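Local coordinates for protein hydrogen peroxide-inducible genes activator (Corynebacterium glutamicum, PDB 6G1D) that probably senses hydrogen peroxide and, as a LysR-family transcription factor of the OxyR type, switches on peroxide-inducible genes, at residues Gly96-Val104 / Arg292-Ile302; Leu201-Leu209 / Thr232-Val240. The protein carries 1 engineered substitution. One frame throughout, in Å; residues are numbered along the deposited sequence. Where two conformers were deposited one is given.

Contact 1. Residues Gly96-Val104 / Arg292-Ile302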
loop_
_atom_site.group_PDB
_atom_site.type_symbol
_atom_site.label_atom_id
_atom_site.label_comp_id
_atom_site.label_asym_id
_atom_site.label_seq_id
_atom_site.Cartn_x
_atom_site.Cartn_y
_atom_site.Cartn_z
ATOM N N GLY B 96 34.116 -10.156 19.082
ATOM C CA GLY B 96 33.923 -9.254 20.196
ATOM C C GLY B 96 32.502 -8.856 20.518
ATOM O O GLY B 96 31.535 -9.433 20.028
ATOM N N SER B 97 32.412 -7.898 21.426
ATOM C CA SER B 97 31.171 -7.333 21.870
ATOM C C SER B 97 31.048 -6.001 21.169
ATOM O O SER B 97 31.949 -5.177 21.194
ATOM C CB SER B 97 31.200 -7.129 23.363
ATOM O OG SER B 97 32.481 -6.711 23.776
ATOM N N LEU B 98 29.898 -5.806 20.560
ATOM C CA LEU B 98 29.612 -4.625 19.780
ATOM C C LEU B 98 30.583 -4.395 18.637
ATOM O O LEU B 98 31.099 -3.310 18.449
ATOM C CB LEU B 98 29.355 -3.384 20.630
ATOM C CG LEU B 98 28.069 -3.502 21.426
ATOM C CD1 LEU B 98 27.803 -2.246 22.216
ATOM C CD2 LEU B 98 26.923 -3.802 20.494
ATOM N N THR B 99 30.881 -5.471 17.930
ATOM C CA THR B 99 31.660 -5.377 16.724
ATOM C C THR B 99 30.767 -5.959 15.633
ATOM O O THR B 99 29.853 -6.779 15.903
ATOM C CB THR B 99 32.980 -6.157 16.836
ATOM O OG1 THR B 99 32.696 -7.511 17.075
ATOM C CG2 THR B 99 33.815 -5.702 18.038
ATOM N N GLY B 100 31.025 -5.582 14.380
ATOM C CA GLY B 100 30.249 -6.070 13.267
ATOM C C GLY B 100 28.870 -5.438 13.167
ATOM O O GLY B 100 28.559 -4.497 13.894
ATOM N N PRO B 101 28.041 -5.943 12.253
ATOM C CA PRO B 101 26.686 -5.452 12.034
ATOM C C PRO B 101 25.821 -5.538 13.273
ATOM O O PRO B 101 25.901 -6.493 14.024
ATOM C CB PRO B 101 26.126 -6.397 10.961
ATOM C CG PRO B 101 27.308 -6.899 10.242
ATOM C CD PRO B 101 28.410 -6.957 11.255
ATOM N N LEU B 102 25.029 -4.501 13.485
ATOM C CA LEU B 102 23.956 -4.508 14.454
ATOM C C LEU B 102 22.855 -3.707 13.795
ATOM O O LEU B 102 23.060 -2.551 13.471
ATOM C CB LEU B 102 24.398 -3.835 15.753
ATOM C CG LEU B 102 23.365 -3.794 16.884
ATOM C CD1 LEU B 102 23.095 -5.201 17.413
ATOM C CD2 LEU B 102 23.816 -2.854 17.990
ATOM N N THR B 103 21.698 -4.313 13.607
ATOM C CA THR B 103 20.563 -3.616 13.056
ATOM C C THR B 103 19.648 -3.226 14.203
ATOM O O THR B 103 19.148 -4.087 14.947
ATOM C CB THR B 103 19.860 -4.490 12.025
ATOM O OG1 THR B 103 20.809 -4.809 11.023
ATOM C CG2 THR B 103 18.674 -3.710 11.368
ATOM N N VAL B 104 19.409 -1.923 14.334
ATOM C CA VAL B 104 18.639 -1.361 15.433
ATOM C C VAL B 104 17.358 -0.752 14.862
ATOM O O VAL B 104 17.396 0.099 13.990
ATOM C CB VAL B 104 19.468 -0.281 16.154
ATOM C CG1 VAL B 104 18.711 0.287 17.328
ATOM C CG2 VAL B 104 20.780 -0.881 16.673
ATOM N N ARG B 292 22.881 -12.941 22.718
ATOM C CA ARG B 292 23.649 -11.686 22.745
ATOM C C ARG B 292 23.205 -10.718 23.852
ATOM O O ARG B 292 23.476 -9.511 23.769
ATOM C CB ARG B 292 23.566 -11.026 21.373
ATOM C CG ARG B 292 24.020 -11.890 20.217
ATOM C CD ARG B 292 23.823 -11.222 18.879
ATOM N NE ARG B 292 24.758 -10.122 18.724
ATOM C CZ ARG B 292 24.766 -9.246 17.727
ATOM N NH1 ARG B 292 23.913 -9.352 16.714
ATOM N NH2 ARG B 292 25.699 -8.298 17.715
ATOM N N ALA B 293 22.588 -11.236 24.916
ATOM C CA ALA B 293 22.167 -10.411 26.058
ATOM C C ALA B 293 23.271 -9.433 26.496
ATOM O O ALA B 293 23.004 -8.252 26.733
ATOM C CB ALA B 293 21.797 -11.309 27.235
ATOM N N GLU B 294 24.503 -9.934 26.624
ATOM C CA GLU B 294 25.612 -9.146 27.148
ATOM C C GLU B 294 25.918 -7.945 26.254
ATOM O O GLU B 294 26.109 -6.863 26.746
ATOM C CB GLU B 294 26.864 -10.007 27.340
ATOM C CG GLU B 294 27.870 -9.440 28.329
ATOM C CD GLU B 294 29.183 -10.215 28.382
ATOM O OE1 GLU B 294 29.634 -10.741 27.340
ATOM O OE2 GLU B 294 29.778 -10.281 29.478
ATOM N N GLU B 295 25.967 -8.149 24.944
ATOM C CA GLU B 295 26.140 -7.061 23.979
ATOM C C GLU B 295 24.969 -6.069 23.975
ATOM O O GLU B 295 25.197 -4.879 23.890
ATOM C CB GLU B 295 26.259 -7.570 22.552
ATOM C CG GLU B 295 27.513 -8.297 22.205
ATOM C CD GLU B 295 27.453 -8.821 20.784
ATOM O OE1 GLU B 295 27.684 -8.034 19.842
ATOM O OE2 GLU B 295 27.161 -10.035 20.635
ATOM N N PHE B 296 23.741 -6.570 24.022
ATOM C CA PHE B 296 22.583 -5.704 24.031
ATOM C C PHE B 296 22.514 -4.868 25.320
ATOM O O PHE B 296 22.098 -3.726 25.270
ATOM C CB PHE B 296 21.287 -6.486 23.812
ATOM C CG PHE B 296 21.214 -7.229 22.498
ATOM C CD1 PHE B 296 22.017 -6.891 21.384
ATOM C CD2 PHE B 296 20.305 -8.255 22.367
ATOM C CE1 PHE B 296 21.900 -7.590 20.202
ATOM C CE2 PHE B 296 20.208 -8.957 21.178
ATOM C CZ PHE B 296 20.994 -8.608 20.089
ATOM N N GLU B 297 22.967 -5.432 26.434
ATOM C CA GLU B 297 23.112 -4.721 27.701
ATOM C C GLU B 297 24.153 -3.597 27.615
ATOM O O GLU B 297 23.985 -2.536 28.228
ATOM C CB GLU B 297 23.523 -5.673 28.824
ATOM C CG GLU B 297 23.055 -5.276 30.189
ATOM C CD GLU B 297 21.576 -5.579 30.388
ATOM O OE1 GLU B 297 21.169 -6.731 30.090
ATOM O OE2 GLU B 297 20.832 -4.675 30.855
ATOM N N GLN B 298 25.234 -3.832 26.873
ATOM C CA GLN B 298 26.204 -2.774 26.619
ATOM C C GLN B 298 25.601 -1.725 25.707
ATOM O O GLN B 298 25.837 -0.539 25.890
ATOM C CB GLN B 298 27.493 -3.286 25.955
ATOM C CG GLN B 298 28.502 -3.972 26.842
ATOM C CD GLN B 298 29.567 -4.696 26.018
ATOM O OE1 GLN B 298 29.415 -5.878 25.755
ATOM N NE2 GLN B 298 30.652 -3.994 25.599
ATOM N N PHE B 299 24.843 -2.151 24.706
ATOM C CA PHE B 299 24.209 -1.191 23.832
ATOM C C PHE B 299 23.243 -0.332 24.605
ATOM O O PHE B 299 23.139 0.857 24.344
ATOM C CB PHE B 299 23.480 -1.855 22.648
ATOM C CG PHE B 299 23.128 -0.895 21.567
ATOM C CD1 PHE B 299 21.812 -0.672 21.175
ATOM C CD2 PHE B 299 24.129 -0.157 20.979
ATOM C CE1 PHE B 299 21.516 0.271 20.223
ATOM C CE2 PHE B 299 23.833 0.782 19.987
ATOM C CZ PHE B 299 22.520 0.969 19.584
ATOM N N ALA B 300 22.518 -0.944 25.549
ATOM C CA ALA B 300 21.591 -0.194 26.402
ATOM C C ALA B 300 22.288 0.944 27.137
ATOM O O ALA B 300 21.720 2.053 27.257
ATOM C CB ALA B 300 20.920 -1.103 27.413
ATOM N N LEU B 301 23.490 0.686 27.665
ATOM C CA LEU B 301 24.236 1.732 28.355
ATOM C C LEU B 301 24.532 2.925 27.427
ATOM O O LEU B 301 24.478 4.088 27.863
ATOM C CB LEU B 301 25.541 1.183 28.962
ATOM C CG LEU B 301 25.464 0.157 30.098
ATOM C CD1 LEU B 301 26.910 -0.252 30.442
ATOM C CD2 LEU B 301 24.718 0.722 31.324
ATOM N N ILE B 302 24.842 2.645 26.163
ATOM C CA ILE B 302 25.062 3.668 25.156
ATOM C C ILE B 302 23.821 4.510 24.951
ATOM O O ILE B 302 23.893 5.739 24.905
ATOM C CB ILE B 302 25.513 3.067 23.797
ATOM C CG1 ILE B 302 26.873 2.392 23.944
ATOM C CG2 ILE B 302 25.592 4.141 22.713
ATOM C CD1 ILE B 302 27.341 1.645 22.718
#
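L98 and E295 show how one carboxylate can hold a loop against a helix: L98 N donates to E295 OE1 at 3.2 Å, on the anti side but tilted well out of the carboxylate plane. The CD1 branch of L98 packs among the helix side chains, where it meets Q298 CB at 3.9 Å and I302 CD1 at 4.0 Å and lies at the edge of the F299 ring. L102 takes the face of that ring: its CD2 stands 4.0 Å from the centroid of F299, 9° off the normal, a CH-pi contact. Holding CG anti to the backbone N (chi1 -179°) lets L102 spread both branches over the helix, CD1 going to F296 CE1 at 3.9 Å. In this LysR regulatory domain, of the periplasmic-binding-protein type, such packing joins strand 100-106 and the loop leading into it to the start of helix 293-316. V104 CG2 adds a contact at F299 CE1, while M118 of helix 111-125 also touches F299. The E295 carboxylate is held by R292, which bends at chi3 (70°) and grips it side-on from above its plane, NE to OE2 at 3.1 Å and NH2 to OE1 at 2.9 Å; L98 N reaches OE1 from the opposite face.

Contact 2. Residues Leu201-Leu209 / Thr232-Val240. Engineered in segment 201-209: S208 (natural residue Cys). With SO4 (sulfate ion), chain M.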
loop_
_atom_site.group_PDB
_atom_site.type_symbol
_atom_site.label_atom_id
_atom_site.label_comp_id
_atom_site.label_asym_id
_atom_site.label_seq_id
_atom_site.Cartn_x
_atom_site.Cartn_y
_atom_site.Cartn_z
ATOM N N LEU B 201 -3.564 18.098 18.600
ATOM C CA LEU B 201 -3.213 17.540 17.287
ATOM C C LEU B 201 -2.262 16.419 17.573
ATOM O O LEU B 201 -1.187 16.632 18.145
ATOM C CB LEU B 201 -2.536 18.576 16.398
ATOM C CG LEU B 201 -3.332 19.837 16.170
ATOM C CD1 LEU B 201 -2.493 20.976 15.623
ATOM C CD2 LEU B 201 -4.454 19.559 15.205
ATOM N N LEU B 202 -2.639 15.226 17.164
ATOM C CA LEU B 202 -1.894 14.002 17.453
ATOM C C LEU B 202 -1.463 13.357 16.145
ATOM O O LEU B 202 -2.064 13.553 15.071
ATOM C CB LEU B 202 -2.752 13.019 18.248
ATOM C CG LEU B 202 -3.337 13.558 19.578
ATOM C CD1 LEU B 202 -4.232 12.548 20.265
ATOM C CD2 LEU B 202 -2.213 13.957 20.522
ATOM N N LEU B 203 -0.393 12.575 16.246
ATOM C CA LEU B 203 -0.015 11.687 15.180
ATOM C C LEU B 203 -1.155 10.640 15.064
ATOM O O LEU B 203 -1.939 10.469 16.017
ATOM C CB LEU B 203 1.294 11.023 15.541
ATOM C CG LEU B 203 2.522 11.919 15.659
ATOM C CD1 LEU B 203 3.716 11.088 16.141
ATOM C CD2 LEU B 203 2.771 12.669 14.349
ATOM N N ASP B 204 -1.261 9.964 13.930
ATOM C CA ASP B 204 -2.321 8.943 13.750
ATOM C C ASP B 204 -2.111 7.748 14.700
ATOM O O ASP B 204 -1.087 7.658 15.386
ATOM C CB ASP B 204 -2.429 8.477 12.292
ATOM C CG ASP B 204 -1.185 7.786 11.819
ATOM O OD1 ASP B 204 -0.340 8.516 11.272
ATOM O OD2 ASP B 204 -0.994 6.571 12.079
ATOM N N ASP B 205 -3.095 6.848 14.726
ATOM C CA ASP B 205 -3.167 5.697 15.646
ATOM C C ASP B 205 -1.999 4.694 15.579
ATOM O O ASP B 205 -1.828 3.906 16.498
ATOM C CB ASP B 205 -4.460 4.864 15.331
ATOM C CG ASP B 205 -5.728 5.602 15.602
ATOM O OD1 ASP B 205 -5.730 6.834 15.744
ATOM O OD2 ASP B 205 -6.777 4.923 15.709
ATOM N N GLY B 206 -1.236 4.685 14.488
ATOM C CA GLY B 206 -0.069 3.820 14.376
ATOM C C GLY B 206 1.131 4.195 15.261
ATOM O O GLY B 206 2.059 3.396 15.413
ATOM N N HIS B 207 1.120 5.391 15.853
ATOM C CA HIS B 207 2.243 5.887 16.651
ATOM C C HIS B 207 1.944 5.689 18.123
ATOM O O HIS B 207 0.863 6.049 18.599
ATOM C CB HIS B 207 2.463 7.369 16.336
ATOM C CG HIS B 207 2.870 7.618 14.919
ATOM N ND1 HIS B 207 4.193 7.690 14.508
ATOM C CD2 HIS B 207 2.122 7.774 13.802
ATOM C CE1 HIS B 207 4.233 7.938 13.206
ATOM N NE2 HIS B 207 2.994 7.979 12.752
ATOM N N SER B 208 2.884 5.120 18.862
ATOM C CA SER B 208 2.706 4.944 20.324
ATOM C C SER B 208 2.513 6.288 21.089
ATOM O O SER B 208 1.854 6.328 22.134
ATOM C CB SER B 208 3.889 4.166 20.937
ATOM O OG SER B 208 5.116 4.882 20.781
ATOM N N LEU B 209 3.069 7.373 20.562
ATOM C CA LEU B 209 2.869 8.686 21.168
ATOM C C LEU B 209 1.380 9.105 21.157
ATOM O O LEU B 209 0.901 9.713 22.122
ATOM C CB LEU B 209 3.719 9.764 20.471
ATOM C CG LEU B 209 3.695 11.148 21.113
ATOM C CD1 LEU B 209 4.187 11.083 22.546
ATOM C CD2 LEU B 209 4.529 12.130 20.275
ATOM N N THR B 232 -7.940 16.166 10.969
ATOM C CA THR B 232 -6.609 16.494 10.497
ATOM C C THR B 232 -5.688 15.368 10.912
ATOM O O THR B 232 -5.701 14.955 12.067
ATOM C CB THR B 232 -6.089 17.812 11.107
ATOM O OG1 THR B 232 -6.525 18.921 10.312
ATOM C CG2 THR B 232 -4.574 17.819 11.150
ATOM N N ARG B 233 -5.068 14.736 9.922
ATOM C CA ARG B 233 -4.148 13.638 10.168
ATOM C C ARG B 233 -2.737 14.050 9.814
ATOM O O ARG B 233 -2.496 14.519 8.716
ATOM C CB ARG B 233 -4.513 12.421 9.326
ATOM C CG ARG B 233 -3.505 11.292 9.471
ATOM C CD ARG B 233 -3.496 10.331 8.298
ATOM N NE ARG B 233 -2.916 9.044 8.672
ATOM C CZ ARG B 233 -1.638 8.711 8.524
ATOM N NH1 ARG B 233 -0.779 9.563 7.992
ATOM N NH2 ARG B 233 -1.221 7.513 8.903
ATOM N N ALA B 234 -1.791 13.774 10.704
ATOM C CA ALA B 234 -0.384 14.107 10.415
ATOM C C ALA B 234 0.481 12.902 10.709
ATOM O O ALA B 234 0.207 12.176 11.678
ATOM C CB ALA B 234 0.046 15.296 11.259
ATOM N N SER B 235 1.490 12.658 9.869
ATOM C CA SER B 235 2.316 11.485 10.034
ATOM C C SER B 235 3.639 11.749 10.760
ATOM O O SER B 235 4.298 10.800 11.163
ATOM C CB SER B 235 2.561 10.775 8.694
ATOM O OG SER B 235 3.029 11.659 7.713
ATOM N N SER B 236 4.025 13.025 10.940
ATOM C CA SER B 236 5.284 13.382 11.601
ATOM C C SER B 236 5.127 14.569 12.539
ATOM O O SER B 236 4.292 15.437 12.307
ATOM C CB SER B 236 6.354 13.736 10.559
ATOM O OG SER B 236 5.950 14.875 9.781
ATOM N N LEU B 237 5.952 14.622 13.573
ATOM C CA LEU B 237 5.983 15.740 14.495
ATOM C C LEU B 237 6.302 17.061 13.824
ATOM O O LEU B 237 5.737 18.058 14.233
ATOM C CB LEU B 237 6.951 15.485 15.635
ATOM C CG LEU B 237 6.554 14.444 16.644
ATOM C CD1 LEU B 237 7.573 14.346 17.759
ATOM C CD2 LEU B 237 5.208 14.801 17.258
ATOM N N THR B 238 7.132 17.080 12.776
ATOM C CA THR B 238 7.446 18.358 12.126
ATOM C C THR B 238 6.198 18.934 11.454
ATOM O O THR B 238 5.980 20.144 11.502
ATOM C CB THR B 238 8.632 18.239 11.126
ATOM O OG1 THR B 238 9.773 17.718 11.807
ATOM C CG2 THR B 238 9.007 19.580 10.477
ATOM N N THR B 239 5.362 18.085 10.849
ATOM C CA THR B 239 4.081 18.551 10.295
ATOM C C THR B 239 3.160 19.058 11.396
ATOM O O THR B 239 2.547 20.098 11.246
ATOM C CB THR B 239 3.404 17.466 9.454
ATOM O OG1 THR B 239 4.234 17.203 8.329
ATOM C CG2 THR B 239 2.026 17.898 8.980
ATOM N N VAL B 240 3.111 18.367 12.521
ATOM C CA VAL B 240 2.277 18.807 13.633
ATOM C C VAL B 240 2.747 20.212 14.102
ATOM O O VAL B 240 1.909 21.078 14.337
ATOM C CB VAL B 240 2.287 17.793 14.798
ATOM C CG1 VAL B 240 1.573 18.300 16.049
ATOM C CG2 VAL B 240 1.601 16.500 14.316
HETATM S S SO4 M . 5.975 6.338 17.693
HETATM O O1 SO4 M . 7.506 6.833 18.118
HETATM O O2 SO4 M . 5.601 4.675 17.776
HETATM O O3 SO4 M . 5.031 7.258 18.714
HETATM O O4 SO4 M . 5.850 6.791 16.146
HETATM O O HOH W 1 -5.053 14.836 15.369
#
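D204 and R233 meet plane on plane at the turn leading into helix 208-219, in an OxyR regulatory domain of the periplasmic-binding-protein type; the helix probably carries the peroxide-sensing cysteine, and S208 is an engineered replacement for a cysteine. The carboxylate and guanidinium planes lie 15° apart, and D204 OD1 sits 2.7 Å from R233 NH2, well out of the guanidinium plane, leaving a salt bridge of charge alone. R233 was modelled in two conformers, which makes this short approach doubtful. NH1 of R233 donates to the E135 carbonyl of a second subunit. The other D204 oxygen, OD2, accepts from G206 N at 3.1 Å, an Asx turn inside the type I turn closed by H207 N on D204 O. Between the backbones the polar pairing is thin: D204 N reaches A234 O in a weak bond of 3.5 Å, and buried A234 N finds no partner in the model. A water receives L202 N at 3.0 Å and gives a weak bond to T232 O. S235 N and T239 OG1 bond to the E135 carboxylate of the second subunit, and S236 OG caps helix 237-245 through a weak bond from T239 N. L203 CD2 packs on V240 CG2, while L203 CD1 lies over the rim of one face of the H207 imidazole. A sulfate, probably from the crystallisation liquor, takes S208 N on O2 at 3.0 Å and L209 N on O3 at 2.7 Å, aided by T109 OG1. H207 ND1 donates to its O4 at the ring edge, at 2.5 Å, too short to trust in detail. H207 NE2 stands 3.5 Å from S235 O, at an angle too poor for a hydrogen bond.

Both contacts lie within the LysR regulatory domain, on opposite sides of the chain's centre, with their centres about 31 Å apart and their nearest atoms about 15 Å apart. They share no elements: contact 1 ties strand 100-106 and its preceding loop to helix 293-316, whereas contact 2 sets two loop-to-helix junctions, leading into helices 208-219 and 237-245, against each other. Burial differs little, 7 of 12 touching residues against 6 of 13. Contact 1 is mostly leucine-on-aromatic packing with a charged pair at one side; contact 2 is more polar, binds an anion and sits at a subunit interface, seven residues within reach of the second subunit against one in contact 1, and D205 touching a third.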